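PDB 3LOP: substrate binding periplasmic protein from Ralstonia solanacearum, which probably serves as a periplasmic receptor for leucine or related amino acids, holding the ligand in a pocket for delivery to a transport system. Local coordinates for residues Q60-R63 / N64-M68; V86-L89 / M90-G93; T113-P116 / L117-P120. One frame throughout, in Å; residues are numbered along the deposited sequence.

Interaction 1: residues Q60-R63 / N64-M68; sequences QTVR and NVRDM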
loop_
_atom_site.group_PDB
_atom_site.type_symbol
_atom_site.label_atom_id
_atom_site.label_comp_id
_atom_site.label_asym_id
_atom_site.label_seq_id
_atom_site.Cartn_x
_atom_site.Cartn_y
_atom_site.Cartn_z
ATOM N N GLN A 60 -2.042 -3.210 -19.041
ATOM C CA GLN A 60 -3.478 -3.101 -18.809
ATOM C C GLN A 60 -3.796 -1.942 -17.870
ATOM O O GLN A 60 -4.852 -1.328 -17.982
ATOM C CB GLN A 60 -4.038 -4.408 -18.247
ATOM C CG GLN A 60 -5.556 -4.503 -18.352
ATOM C CD GLN A 60 -6.052 -4.374 -19.787
ATOM O OE1 GLN A 60 -5.663 -5.149 -20.662
ATOM N NE2 GLN A 60 -6.912 -3.391 -20.034
ATOM N N THR A 61 -2.889 -1.636 -16.945
ATOM C CA THR A 61 -3.114 -0.510 -16.042
ATOM C C THR A 61 -3.137 0.747 -16.911
ATOM O O THR A 61 -4.010 1.608 -16.769
ATOM C CB THR A 61 -1.983 -0.374 -14.994
ATOM O OG1 THR A 61 -1.941 -1.548 -14.172
ATOM C CG2 THR A 61 -2.217 0.853 -14.111
ATOM N N VAL A 62 -2.169 0.834 -17.819
ATOM C CA VAL A 62 -2.070 1.970 -18.727
ATOM C C VAL A 62 -3.339 2.104 -19.565
ATOM O O VAL A 62 -3.926 3.182 -19.638
ATOM C CB VAL A 62 -0.850 1.826 -19.667
ATOM C CG1 VAL A 62 -0.913 2.862 -20.778
ATOM C CG2 VAL A 62 0.439 1.995 -18.872
ATOM N N ARG A 63 -3.771 1.012 -20.189
ATOM C CA ARG A 63 -4.973 1.061 -21.011
ATOM C C ARG A 63 -6.210 1.418 -20.193
ATOM O O ARG A 63 -7.025 2.240 -20.616
ATOM C CB ARG A 63 -5.193 -0.276 -21.736
ATOM C CG ARG A 63 -4.206 -0.531 -22.872
ATOM C CD ARG A 63 -4.692 -1.640 -23.799
ATOM N NE ARG A 63 -4.659 -2.958 -23.175
ATOM C CZ ARG A 63 -3.550 -3.661 -22.966
ATOM N NH1 ARG A 63 -2.373 -3.174 -23.337
ATOM N NH2 ARG A 63 -3.617 -4.853 -22.386
ATOM N N ASN A 64 -6.347 0.805 -19.020
ATOM C CA ASN A 64 -7.492 1.075 -18.158
ATOM C C ASN A 64 -7.609 2.548 -17.797
ATOM O O ASN A 64 -8.670 3.153 -17.955
ATOM C CB ASN A 64 -7.394 0.269 -16.862
ATOM C CG ASN A 64 -7.807 -1.175 -17.030
ATOM O OD1 ASN A 64 -8.179 -1.615 -18.120
ATOM N ND2 ASN A 64 -7.747 -1.923 -15.941
ATOM N N VAL A 65 -6.517 3.130 -17.311
ATOM C CA VAL A 65 -6.550 4.528 -16.912
ATOM C C VAL A 65 -6.854 5.462 -18.077
ATOM O O VAL A 65 -7.675 6.364 -17.948
ATOM C CB VAL A 65 -5.232 4.942 -16.228
ATOM C CG1 VAL A 65 -5.255 6.436 -15.905
ATOM C CG2 VAL A 65 -5.057 4.140 -14.939
ATOM N N ARG A 66 -6.210 5.242 -19.218
ATOM C CA ARG A 66 -6.461 6.088 -20.380
ATOM C C ARG A 66 -7.926 5.975 -20.807
ATOM O O ARG A 66 -8.586 6.987 -21.045
ATOM C CB ARG A 66 -5.547 5.696 -21.543
ATOM C CG ARG A 66 -5.837 6.466 -22.821
ATOM C CD ARG A 66 -4.751 6.275 -23.866
ATOM N NE ARG A 66 -3.551 7.046 -23.549
ATOM C CZ ARG A 66 -2.346 6.517 -23.366
ATOM N NH1 ARG A 66 -2.173 5.206 -23.467
ATOM N NH2 ARG A 66 -1.313 7.302 -23.091
ATOM N N ASP A 67 -8.431 4.748 -20.901
ATOM C CA ASP A 67 -9.823 4.536 -21.292
ATOM C C ASP A 67 -10.801 5.179 -20.312
ATOM O O ASP A 67 -11.714 5.901 -20.721
ATOM C CB ASP A 67 -10.146 3.036 -21.386
ATOM C CG ASP A 67 -9.426 2.342 -22.519
ATOM O OD1 ASP A 67 -9.100 2.999 -23.529
ATOM O OD2 ASP A 67 -9.193 1.111 -22.408
HETATM N N MSE A 68 -10.626 4.923 -19.020
HETATM C CA MSE A 68 -11.526 5.487 -18.026
HETATM C C MSE A 68 -11.442 7.016 -17.927
HETATM O O MSE A 68 -12.444 7.685 -17.670
HETATM C CB MSE A 68 -11.290 4.840 -16.639
HETATM C CG MSE A 68 -12.216 3.614 -16.351
HETATM SE SE MSE A 68 -12.006 2.745 -14.635
HETATM C CE MSE A 68 -10.289 2.423 -14.994
HETATM O O HOH W 1 -6.442 2.547 -23.776
#

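Interaction 2: residues V86-L89 / M90-G93; sequences VEAL and MREG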
loop_
_atom_site.group_PDB
_atom_site.type_symbol
_atom_site.label_atom_id
_atom_site.label_comp_id
_atom_site.label_asym_id
_atom_site.label_seq_id
_atom_site.Cartn_x
_atom_site.Cartn_y
_atom_site.Cartn_z
ATOM N N VAL A 86 2.476 1.833 -11.632
ATOM C CA VAL A 86 2.404 3.277 -11.488
ATOM C C VAL A 86 3.525 3.954 -12.268
ATOM O O VAL A 86 3.309 4.988 -12.892
ATOM C CB VAL A 86 2.481 3.705 -10.013
ATOM C CG1 VAL A 86 2.446 5.226 -9.917
ATOM C CG2 VAL A 86 1.317 3.103 -9.241
ATOM N N GLU A 87 4.721 3.375 -12.238
ATOM C CA GLU A 87 5.834 3.973 -12.966
ATOM C C GLU A 87 5.546 4.013 -14.465
ATOM O O GLU A 87 6.017 4.911 -15.163
ATOM C CB GLU A 87 7.144 3.231 -12.663
ATOM C CG GLU A 87 7.572 3.374 -11.203
ATOM C CD GLU A 87 8.944 2.796 -10.904
ATOM O OE1 GLU A 87 9.404 1.908 -11.651
ATOM O OE2 GLU A 87 9.560 3.221 -9.902
ATOM N N ALA A 88 4.758 3.058 -14.957
ATOM C CA ALA A 88 4.401 3.043 -16.375
ATOM C C ALA A 88 3.428 4.193 -16.648
ATOM O O ALA A 88 3.520 4.868 -17.673
ATOM C CB ALA A 88 3.769 1.706 -16.755
ATOM N N LEU A 89 2.493 4.423 -15.731
ATOM C CA LEU A 89 1.545 5.521 -15.906
ATOM C C LEU A 89 2.300 6.843 -15.978
ATOM O O LEU A 89 1.925 7.743 -16.728
ATOM C CB LEU A 89 0.549 5.579 -14.745
ATOM C CG LEU A 89 -0.472 4.446 -14.638
ATOM C CD1 LEU A 89 -1.287 4.608 -13.359
ATOM C CD2 LEU A 89 -1.383 4.462 -15.854
HETATM N N MSE A 90 3.363 6.959 -15.189
HETATM C CA MSE A 90 4.166 8.177 -15.170
HETATM C C MSE A 90 5.025 8.264 -16.433
HETATM O O MSE A 90 4.963 9.243 -17.176
HETATM C CB MSE A 90 5.068 8.199 -13.926
HETATM C CG MSE A 90 4.310 8.113 -12.604
HETATM SE SE MSE A 90 5.434 8.266 -11.021
HETATM C CE MSE A 90 6.318 6.566 -11.083
ATOM N N ARG A 91 5.812 7.222 -16.671
ATOM C CA ARG A 91 6.707 7.160 -17.821
ATOM C C ARG A 91 6.011 7.343 -19.166
ATOM O O ARG A 91 6.494 8.080 -20.028
ATOM C CB ARG A 91 7.450 5.822 -17.816
ATOM C CG ARG A 91 8.449 5.649 -18.947
ATOM C CD ARG A 91 9.040 4.247 -18.956
ATOM N NE ARG A 91 9.602 3.875 -17.660
ATOM C CZ ARG A 91 9.044 3.009 -16.819
ATOM N NH1 ARG A 91 7.904 2.411 -17.134
ATOM N NH2 ARG A 91 9.630 2.741 -15.658
ATOM N N GLU A 92 4.881 6.669 -19.346
ATOM C CA GLU A 92 4.145 6.752 -20.601
ATOM C C GLU A 92 3.275 8.002 -20.727
ATOM O O GLU A 92 2.592 8.191 -21.734
ATOM C CB GLU A 92 3.317 5.481 -20.790
ATOM C CG GLU A 92 4.197 4.248 -20.952
ATOM C CD GLU A 92 3.411 2.969 -21.119
ATOM O OE1 GLU A 92 2.493 2.940 -21.964
ATOM O OE2 GLU A 92 3.724 1.986 -20.412
ATOM N N GLY A 93 3.310 8.849 -19.702
ATOM C CA GLY A 93 2.556 10.091 -19.724
ATOM C C GLY A 93 1.043 9.986 -19.716
ATOM O O GLY A 93 0.356 10.896 -20.182
HETATM O O HOH W 2 9.190 0.180 -13.620
#

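Interaction 3: residues T113-P116 / L117-P120; sequences TTDP and LVFP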
loop_
_atom_site.group_PDB
_atom_site.type_symbol
_atom_site.label_atom_id
_atom_site.label_comp_id
_atom_site.label_asym_id
_atom_site.label_seq_id
_atom_site.Cartn_x
_atom_site.Cartn_y
_atom_site.Cartn_z
ATOM N N THR A 113 7.286 10.264 -5.364
ATOM C CA THR A 113 7.395 11.682 -5.031
ATOM C C THR A 113 8.066 12.489 -6.139
ATOM O O THR A 113 8.558 13.593 -5.897
ATOM C CB THR A 113 8.201 11.885 -3.726
ATOM O OG1 THR A 113 9.451 11.190 -3.824
ATOM C CG2 THR A 113 7.425 11.360 -2.528
ATOM N N THR A 114 8.067 11.956 -7.356
ATOM C CA THR A 114 8.717 12.639 -8.474
ATOM C C THR A 114 7.814 13.038 -9.641
ATOM O O THR A 114 8.311 13.370 -10.719
ATOM C CB THR A 114 9.858 11.778 -9.040
ATOM O OG1 THR A 114 9.310 10.612 -9.666
ATOM C CG2 THR A 114 10.804 11.350 -7.925
ATOM N N ASP A 115 6.500 13.012 -9.441
ATOM C CA ASP A 115 5.576 13.378 -10.511
ATOM C C ASP A 115 4.522 14.355 -9.994
ATOM O O ASP A 115 3.834 14.076 -9.012
ATOM C CB ASP A 115 4.901 12.123 -11.069
ATOM C CG ASP A 115 4.145 12.390 -12.357
ATOM O OD1 ASP A 115 3.182 13.185 -12.340
ATOM O OD2 ASP A 115 4.515 11.800 -13.394
ATOM N N PRO A 116 4.366 15.508 -10.663
ATOM C CA PRO A 116 3.387 16.515 -10.240
ATOM C C PRO A 116 1.948 16.029 -10.081
ATOM O O PRO A 116 1.168 16.633 -9.343
ATOM C CB PRO A 116 3.526 17.600 -11.312
ATOM C CG PRO A 116 3.926 16.823 -12.526
ATOM C CD PRO A 116 4.964 15.876 -11.959
ATOM N N LEU A 117 1.593 14.944 -10.765
ATOM C CA LEU A 117 0.235 14.416 -10.673
ATOM C C LEU A 117 0.077 13.230 -9.728
ATOM O O LEU A 117 -1.027 12.705 -9.574
ATOM C CB LEU A 117 -0.280 14.044 -12.066
ATOM C CG LEU A 117 -0.660 15.252 -12.927
ATOM C CD1 LEU A 117 -1.027 14.808 -14.334
ATOM C CD2 LEU A 117 -1.831 15.977 -12.274
ATOM N N VAL A 118 1.168 12.806 -9.098
ATOM C CA VAL A 118 1.096 11.684 -8.168
ATOM C C VAL A 118 1.184 12.198 -6.737
ATOM O O VAL A 118 2.111 12.928 -6.381
ATOM C CB VAL A 118 2.217 10.662 -8.434
ATOM C CG1 VAL A 118 2.090 9.490 -7.480
ATOM C CG2 VAL A 118 2.129 10.168 -9.874
ATOM N N PHE A 119 0.206 11.809 -5.922
ATOM C CA PHE A 119 0.129 12.240 -4.531
ATOM C C PHE A 119 0.229 11.087 -3.535
ATOM O O PHE A 119 -0.786 10.579 -3.050
ATOM C CB PHE A 119 -1.179 13.005 -4.294
ATOM C CG PHE A 119 -1.288 14.280 -5.084
ATOM C CD1 PHE A 119 -1.626 14.261 -6.435
ATOM C CD2 PHE A 119 -1.032 15.505 -4.474
ATOM C CE1 PHE A 119 -1.707 15.446 -7.165
ATOM C CE2 PHE A 119 -1.110 16.696 -5.194
ATOM C CZ PHE A 119 -1.447 16.667 -6.541
ATOM N N PRO A 120 1.460 10.658 -3.219
ATOM C CA PRO A 120 1.648 9.560 -2.268
ATOM C C PRO A 120 1.206 9.986 -0.875
ATOM O O PRO A 120 1.487 11.107 -0.441
ATOM C CB PRO A 120 3.149 9.294 -2.344
ATOM C CG PRO A 120 3.718 10.653 -2.652
ATOM C CD PRO A 120 2.756 11.171 -3.701
#

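Interaction 1: residues Q60-R63 / N64-M68
Q60 and N64, one turn apart, join their amides: Q60 NE2 donates to N64 OD1 over 2.9 Å with a nearly straight N-H. The acceptor lies in the plane of the Q60 amide, but the donor stands above the plane of the N64 carbonyl, since the two amides are turned 52° against each other. Q60 CG lies anti to the backbone N (chi1 -164°) and the chain then bends at chi2, which folds the amide forward toward N64. At the other end of the same amide, R63 NH2 gives a hydrogen bond of 2.7 Å to Q60 OE1, again from above the carbonyl plane, so both ends of the Q60 amide are held. N64 ND2 reaches inward to D53 O and S11 OG; with OD1 taken by Q60, the rotation of this buried amide is fixed.

The backbone keeps the regular i to i+4 bonding of helix 58-71, which packs on the parallel sheet of a type I periplasmic binding fold. The amides of N64, V65, R66 and D67 donate to the carbonyls of Q60, T61, V62 and R63; V65 N to T61 O measures 3.0 Å. Water 1 adds a second grip on R63 O, donating to it and, at 2.7 Å, to D67 OD1, and thereby ties the D67 carboxylate to the turn before it.

Van der Waals contacts add to this. V62 and R66 lie side by side and point the same way, with V62 CG1 touching the guanidinium nitrogen R66 NH1 at 3.8 Å, while R66 NE makes a salt bridge to E97. V65 CG2 rests 3.3 Å from the carbonyl oxygen T61 O, and both residues also touch S11 on strand 6-12.

Interaction 2: residues V86-L89 / M90-G93
E87 O takes the backbone N-H of R91 at 2.8 Å, nearly straight, and it also lies over one face of the R91 guanidinium, displaced toward the rim. This is the last turn of helix 83-91, which ends in a Schellman motif: G93 leaves the helix with a positive phi of 66° and at once serves as N-cap of helix 94-98. E92 N donates to A88 O, also at 2.8 Å, and M90 N to V86 O. The turn closes with G93 N on M90 O.

R91 leaves the backbone with CG anti to N and bends at chi3 (-53°), which brings the guanidinium back along the helix, NH1 3.6 Å from A88 CA. The E87 carboxylate stands almost perpendicular to it, the planes 86° apart. Their charges stay beyond salt-bridge distance; water 2 lies between them, donating to E87 OE1 at 2.6 Å and accepting a weak bond from R91 NH2. The other carboxylate oxygen, E87 OE2, is hydrogen-bonded to S111 OG, so the two oxygens have different partners. E92 OE2 comes to 3.7 Å from A88 CB, while A88 and L89 face helix 58-71 through I58, T61 and V65.

M90, a selenomethionine, runs back toward the start of the segment and bends at chi3. The M90 and E87 side chains cross at a slant, and the methyl also meets V86, with M90 CE 4.3 Å from V86 CG1. The fit is tight against E87, where M90 CE lies 3.2 Å from E87 CA and 3.4 Å from E87 CG.

Interaction 3: residues T113-P116 / L117-P120
A type I beta turn from D115 to V118, overlaid by an Asx turn at its first residue, leads the chain from the loop after strand 102-103 into strand 118-119, at one edge of the five-stranded parallel sheet. The reversal is sharp: the two short segments run 156° apart in direction. V118 N donates to D115 O across 3.0 Å, approaching from well above the carbonyl plane. A second bond comes from the side chain, where D115 OD1 accepts L117 N at 2.8 Å through its anti lone pair, the one facing away from the other oxygen. D115 CG lies anti to the backbone N (chi1 -168°), which brings the carboxylate round beside the L117 amide. Thus D115 grips two successive N-H groups, one with its side chain and one with its backbone. P116 sits at the second position of the turn, where its ring-restrained phi of -54° fits the type I geometry.

Two apolar contacts join the segments. D115 CB meets V118 CG2 at 3.6 Å, the two side chains crossing at about a right angle. Farther from the turn, T113 CG2 touches P120 CG at 3.8 Å. The hydroxyl of T113 is engaged separately, its OG1 bound to S110 O within the loop. The F119 ring comes near a carbonyl oxygen, with F119 CE1 3.8 Å from P116 O.

R335 reaches across from a later part of the chain, hydrogen-bonding P116 O and V118 O and making a cation-pi contact with F119. The backbones of L117 and F119 pair with L102 in the neighbouring strand, L117 and V118 pack on L95 of helix 94-98, and F119 leans on L316 and T317 of helix 309-317.

Overall arrangement
The three contacts come one after another along the chain, all in the lobe built on the five-stranded parallel sheet. Interaction 1 lies on helix 58-71 and interaction 2 at the end of helix 83-91, their centres about 11 Å apart; the L89 methyls pack on T61, V62 and V65. Interaction 3, its centre about 11 Å from that of interaction 2, leads into edge strand 118-119; M90 of interaction 2 touches its D115 and V118. Interactions 1 and 3 do not touch, their centres about 18 Å apart, so helix 83-91 links them. Its V86 side chain lies about 7 Å from the bound leucine, so interaction 2 lies close to the ligand pocket.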